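Local atomic coordinates of NlpC/P60 domain-containing protein (Mycobacterium avium subsp. paratuberculosis, PDB entry 3GT2), a protein that is of unknown function; this chain is its NlpC/P60 domain, from a family (C40) generally assigned cysteine peptidase activity. Residues A9-Y12 with Q13-T16; K84-P87 with Q88-R91. All coordinates share one frame; numbering follows the deposited sequence.

Contact 1: A9-Y12 with Q13-T16; sequences AMDY and QQAT
Thr16 turns its hydroxyl back onto the carbonyl of Tyr12, one helical turn earlier, and OG1 donates to Tyr12 O over 2.8 Å. The same oxygen takes the backbone N-H of Thr16, with Thr16 N and Tyr12 O 2.9 Å apart, so one residue grips it twice. The two donors reach it from opposite faces of the carbonyl plane, the hydroxyl standing 38° out of that plane. A chi1 of -60° sets OG1 beside the backbone N of Thr16 and makes this doubling possible. That hydroxyl oxygen also lies over one face of the Tyr12 ring, 3.6 Å above the plane and shifted toward the rim, nearest to CE1. The ring is brought there by its own first torsion, which swings CG away from the backbone N to the side of the carbonyl carbon (chi1 168°). All of this is laid out along helix 7-24, whose i to i+4 bonds run unbroken through residues 9-16; the shortest joins Gln14 N to Met10 O at 2.7 Å. The remaining side-chain contacts across the turns are non-bonded. Gln13 runs back along the preceding turn with an extended chain, its CG 3.1 Å from Ala9 O. Met10 and Gln14 run alongside each other in the same direction, CG of Met10, a selenomethionine, lying 3.8 Å from Gln14 OE1. The Gln14 amide is well tilted against the Asp11 carboxylate, and their nearest oxygens, OD1 of Asp11 and OE1 of Gln14, keep 4.1 Å apart. Farther out, Leu140, the last modelled residue, packs against Tyr12, Ala15 and Thr16, and Arg91 meets Tyr12 as well, which places the Tyr12-Thr16 side of the helix against the rest of the domain.

Contact 2: K84-P87 with Q88-R91; sequences KILP and QQAR
Leu86 O receives the backbone N-H of Gln89 at 2.8 Å between O and N, with an N-H...O angle of 157°. The donor stands 47° out of the carbonyl plane. One residue on, Ala90 N donates to Pro87 O over 3.2 Å, from still farther above the plane, a longer and less well directed bond. The acceptors are the carbonyls of Pro87 and of Leu86 before it; Pro87 itself has no N-H to donate. CG2 of the buried Ile85 rests 3.8 Å from Gln89 O, an oxygen that also accepts a weak hydrogen bond from Arg138 NH2. Gln88 bends at chi2 (66°) and curls back beside the proline ring, which puts its OE1 3.5 Å from Leu86 CB and its NE2 near Pro87 CB. Gln89 extends alongside Leu86, and Gln89 OE1 lies 4.1 Å from Leu86 CD1. Outside the bend, Lys84 NZ is hydrogen-bonded to Tyr79 O and Arg91 N to Asp94 OD2. Successive i to i+3 bonds, with Pro87 and Gln88 in 3-10 geometry, mark a short 3-10 turn that leads the chain out of strand 83-85.

How the contacts relate
From the N terminus, contact 1 comes first and lies wholly within helix 7-24, joining adjacent turns and closing no loop. Contact 2 opens long after it has ended; it closes only a tight bend in the chain between strands 83-85 and 95-98. The two are therefore in series, neither nested nor crossed, with centres about 17 Å apart. They nevertheless meet in space: Tyr12 OH of contact 1 packs 3.4 Å from Arg91 CD of contact 2. This packing brings the helix against the loop after strand 83-85, while strand 136-138, which pairs with strand 83-85, leads to the chain end beside the helix.

Contact 1: A9-Y12 with Q13-T16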
loop_
_atom_site.group_PDB
_atom_site.type_symbol
_atom_site.label_atom_id
_atom_site.label_comp_id
_atom_site.label_asym_id
_atom_site.label_seq_id
_atom_site.Cartn_x
_atom_site.Cartn_y
_atom_site.Cartn_z
ATOM N N ALA A 9 16.684 -6.980 -12.411
ATOM C CA ALA A 9 16.372 -7.713 -11.187
ATOM C C ALA A 9 16.889 -7.002 -9.939
ATOM O O ALA A 9 16.179 -6.912 -8.943
ATOM C CB ALA A 9 16.917 -9.135 -11.254
HETATM N N MSE A 10 18.128 -6.516 -9.982
HETATM C CA MSE A 10 18.697 -5.803 -8.839
HETATM C C MSE A 10 17.922 -4.526 -8.527
HETATM O O MSE A 10 17.619 -4.250 -7.372
HETATM C CB MSE A 10 20.167 -5.456 -9.067
HETATM C CG MSE A 10 20.799 -4.755 -7.883
HETATM SE SE MSE A 10 22.685 -4.320 -8.196
HETATM C CE MSE A 10 22.479 -3.148 -9.752
ATOM N N ASP A 11 17.596 -3.751 -9.556
ATOM C CA ASP A 11 16.847 -2.513 -9.347
ATOM C C ASP A 11 15.487 -2.798 -8.722
ATOM O O ASP A 11 15.056 -2.102 -7.802
ATOM C CB ASP A 11 16.688 -1.738 -10.658
ATOM C CG ASP A 11 17.959 -1.006 -11.059
ATOM O OD1 ASP A 11 18.936 -1.038 -10.280
ATOM O OD2 ASP A 11 17.982 -0.397 -12.153
ATOM N N TYR A 12 14.821 -3.828 -9.227
ATOM C CA TYR A 12 13.544 -4.283 -8.688
ATOM C C TYR A 12 13.682 -4.656 -7.214
ATOM O O TYR A 12 12.909 -4.213 -6.381
ATOM C CB TYR A 12 13.061 -5.482 -9.501
ATOM C CG TYR A 12 11.900 -6.246 -8.914
ATOM C CD1 TYR A 12 10.679 -5.629 -8.681
ATOM C CD2 TYR A 12 12.015 -7.598 -8.627
ATOM C CE1 TYR A 12 9.608 -6.339 -8.161
ATOM C CE2 TYR A 12 10.952 -8.316 -8.110
ATOM C CZ TYR A 12 9.751 -7.682 -7.875
ATOM O OH TYR A 12 8.693 -8.398 -7.353
ATOM N N GLN A 13 14.685 -5.468 -6.898
ATOM C CA GLN A 13 14.930 -5.876 -5.520
ATOM C C GLN A 13 15.295 -4.694 -4.628
ATOM O O GLN A 13 14.858 -4.601 -3.478
ATOM C CB GLN A 13 16.034 -6.934 -5.476
ATOM C CG GLN A 13 15.667 -8.228 -6.184
ATOM C CD GLN A 13 16.886 -9.078 -6.504
ATOM O OE1 GLN A 13 16.780 -10.135 -7.139
ATOM N NE2 GLN A 13 18.056 -8.614 -6.071
ATOM N N GLN A 14 16.107 -3.790 -5.159
ATOM C CA GLN A 14 16.506 -2.617 -4.403
ATOM C C GLN A 14 15.318 -1.705 -4.142
ATOM O O GLN A 14 15.145 -1.202 -3.029
ATOM C CB GLN A 14 17.575 -1.847 -5.160
ATOM C CG GLN A 14 18.979 -2.114 -4.700
ATOM C CD GLN A 14 19.949 -1.125 -5.306
ATOM O OE1 GLN A 14 20.335 -1.254 -6.465
ATOM N NE2 GLN A 14 20.334 -0.117 -4.529
ATOM N N ALA A 15 14.502 -1.489 -5.171
ATOM C CA ALA A 15 13.300 -0.666 -5.019
ATOM C C ALA A 15 12.352 -1.284 -4.000
ATOM O O ALA A 15 11.841 -0.608 -3.116
ATOM C CB ALA A 15 12.601 -0.486 -6.363
ATOM N N THR A 16 12.122 -2.586 -4.123
ATOM C CA THR A 16 11.221 -3.280 -3.218
ATOM C C THR A 16 11.652 -3.111 -1.758
ATOM O O THR A 16 10.828 -2.850 -0.887
ATOM C CB THR A 16 11.123 -4.773 -3.589
ATOM O OG1 THR A 16 10.633 -4.884 -4.932
ATOM C CG2 THR A 16 10.185 -5.493 -2.652
#

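Contact 2: K84-P87 with Q88-R91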
loop_
_atom_site.group_PDB
_atom_site.type_symbol
_atom_site.label_atom_id
_atom_site.label_comp_id
_atom_site.label_asym_id
_atom_site.label_seq_id
_atom_site.Cartn_x
_atom_site.Cartn_y
_atom_site.Cartn_z
ATOM N N LYS A 84 -1.153 -6.664 -13.609
ATOM C CA LYS A 84 -2.021 -7.514 -12.808
ATOM C C LYS A 84 -1.311 -8.828 -12.509
ATOM O O LYS A 84 -0.720 -9.440 -13.406
ATOM C CB LYS A 84 -3.308 -7.795 -13.570
ATOM C CG LYS A 84 -4.552 -7.567 -12.758
ATOM C CD LYS A 84 -4.809 -6.084 -12.574
ATOM C CE LYS A 84 -6.231 -5.843 -12.102
ATOM N NZ LYS A 84 -6.692 -4.481 -12.446
ATOM N N ILE A 85 -1.384 -9.271 -11.257
ATOM C CA ILE A 85 -0.687 -10.479 -10.803
ATOM C C ILE A 85 -1.676 -11.476 -10.196
ATOM O O ILE A 85 -2.560 -11.087 -9.425
ATOM C CB ILE A 85 0.343 -10.131 -9.680
ATOM C CG1 ILE A 85 1.399 -9.136 -10.183
ATOM C CG2 ILE A 85 1.002 -11.384 -9.127
ATOM C CD1 ILE A 85 2.240 -9.673 -11.350
ATOM N N LEU A 86 -1.528 -12.756 -10.537
ATOM C CA LEU A 86 -2.252 -13.804 -9.825
ATOM C C LEU A 86 -1.740 -13.901 -8.389
ATOM O O LEU A 86 -0.537 -13.906 -8.152
ATOM C CB LEU A 86 -2.081 -15.157 -10.527
ATOM C CG LEU A 86 -2.553 -15.192 -11.972
ATOM C CD1 LEU A 86 -2.078 -16.477 -12.659
ATOM C CD2 LEU A 86 -4.074 -15.060 -12.012
ATOM N N PRO A 87 -2.655 -13.993 -7.418
ATOM C CA PRO A 87 -2.204 -14.052 -6.024
ATOM C C PRO A 87 -1.241 -15.211 -5.760
ATOM O O PRO A 87 -0.398 -15.103 -4.880
ATOM C CB PRO A 87 -3.508 -14.234 -5.245
ATOM C CG PRO A 87 -4.550 -13.613 -6.126
ATOM C CD PRO A 87 -4.122 -13.929 -7.530
ATOM N N GLN A 88 -1.347 -16.301 -6.518
ATOM C CA GLN A 88 -0.439 -17.429 -6.316
ATOM C C GLN A 88 0.980 -17.096 -6.746
ATOM O O GLN A 88 1.910 -17.839 -6.452
ATOM C CB GLN A 88 -0.921 -18.674 -7.074
ATOM C CG GLN A 88 -2.329 -19.096 -6.713
ATOM C CD GLN A 88 -3.362 -18.079 -7.146
ATOM O OE1 GLN A 88 -3.280 -17.516 -8.238
ATOM N NE2 GLN A 88 -4.345 -17.838 -6.289
ATOM N N GLN A 89 1.145 -15.978 -7.446
ATOM C CA GLN A 89 2.461 -15.570 -7.923
ATOM C C GLN A 89 2.914 -14.267 -7.266
ATOM O O GLN A 89 3.803 -13.573 -7.755
ATOM C CB GLN A 89 2.449 -15.458 -9.446
ATOM C CG GLN A 89 2.048 -16.786 -10.098
ATOM C CD GLN A 89 1.977 -16.736 -11.610
ATOM O OE1 GLN A 89 1.876 -15.668 -12.207
ATOM N NE2 GLN A 89 2.019 -17.908 -12.239
ATOM N N ALA A 90 2.293 -13.950 -6.142
ATOM C CA ALA A 90 2.587 -12.711 -5.428
ATOM C C ALA A 90 4.032 -12.682 -4.941
ATOM O O ALA A 90 4.583 -13.704 -4.539
ATOM C CB ALA A 90 1.634 -12.546 -4.257
ATOM N N ARG A 91 4.640 -11.503 -4.990
ATOM C CA ARG A 91 5.977 -11.287 -4.431
ATOM C C ARG A 91 5.906 -10.096 -3.487
ATOM O O ARG A 91 5.035 -9.236 -3.635
ATOM C CB ARG A 91 6.990 -10.980 -5.536
ATOM C CG ARG A 91 7.354 -12.179 -6.416
ATOM C CD ARG A 91 8.339 -11.771 -7.498
ATOM N NE ARG A 91 8.652 -12.873 -8.406
ATOM C CZ ARG A 91 9.136 -12.714 -9.636
ATOM N NH1 ARG A 91 9.359 -11.495 -10.112
ATOM N NH2 ARG A 91 9.391 -13.773 -10.397
#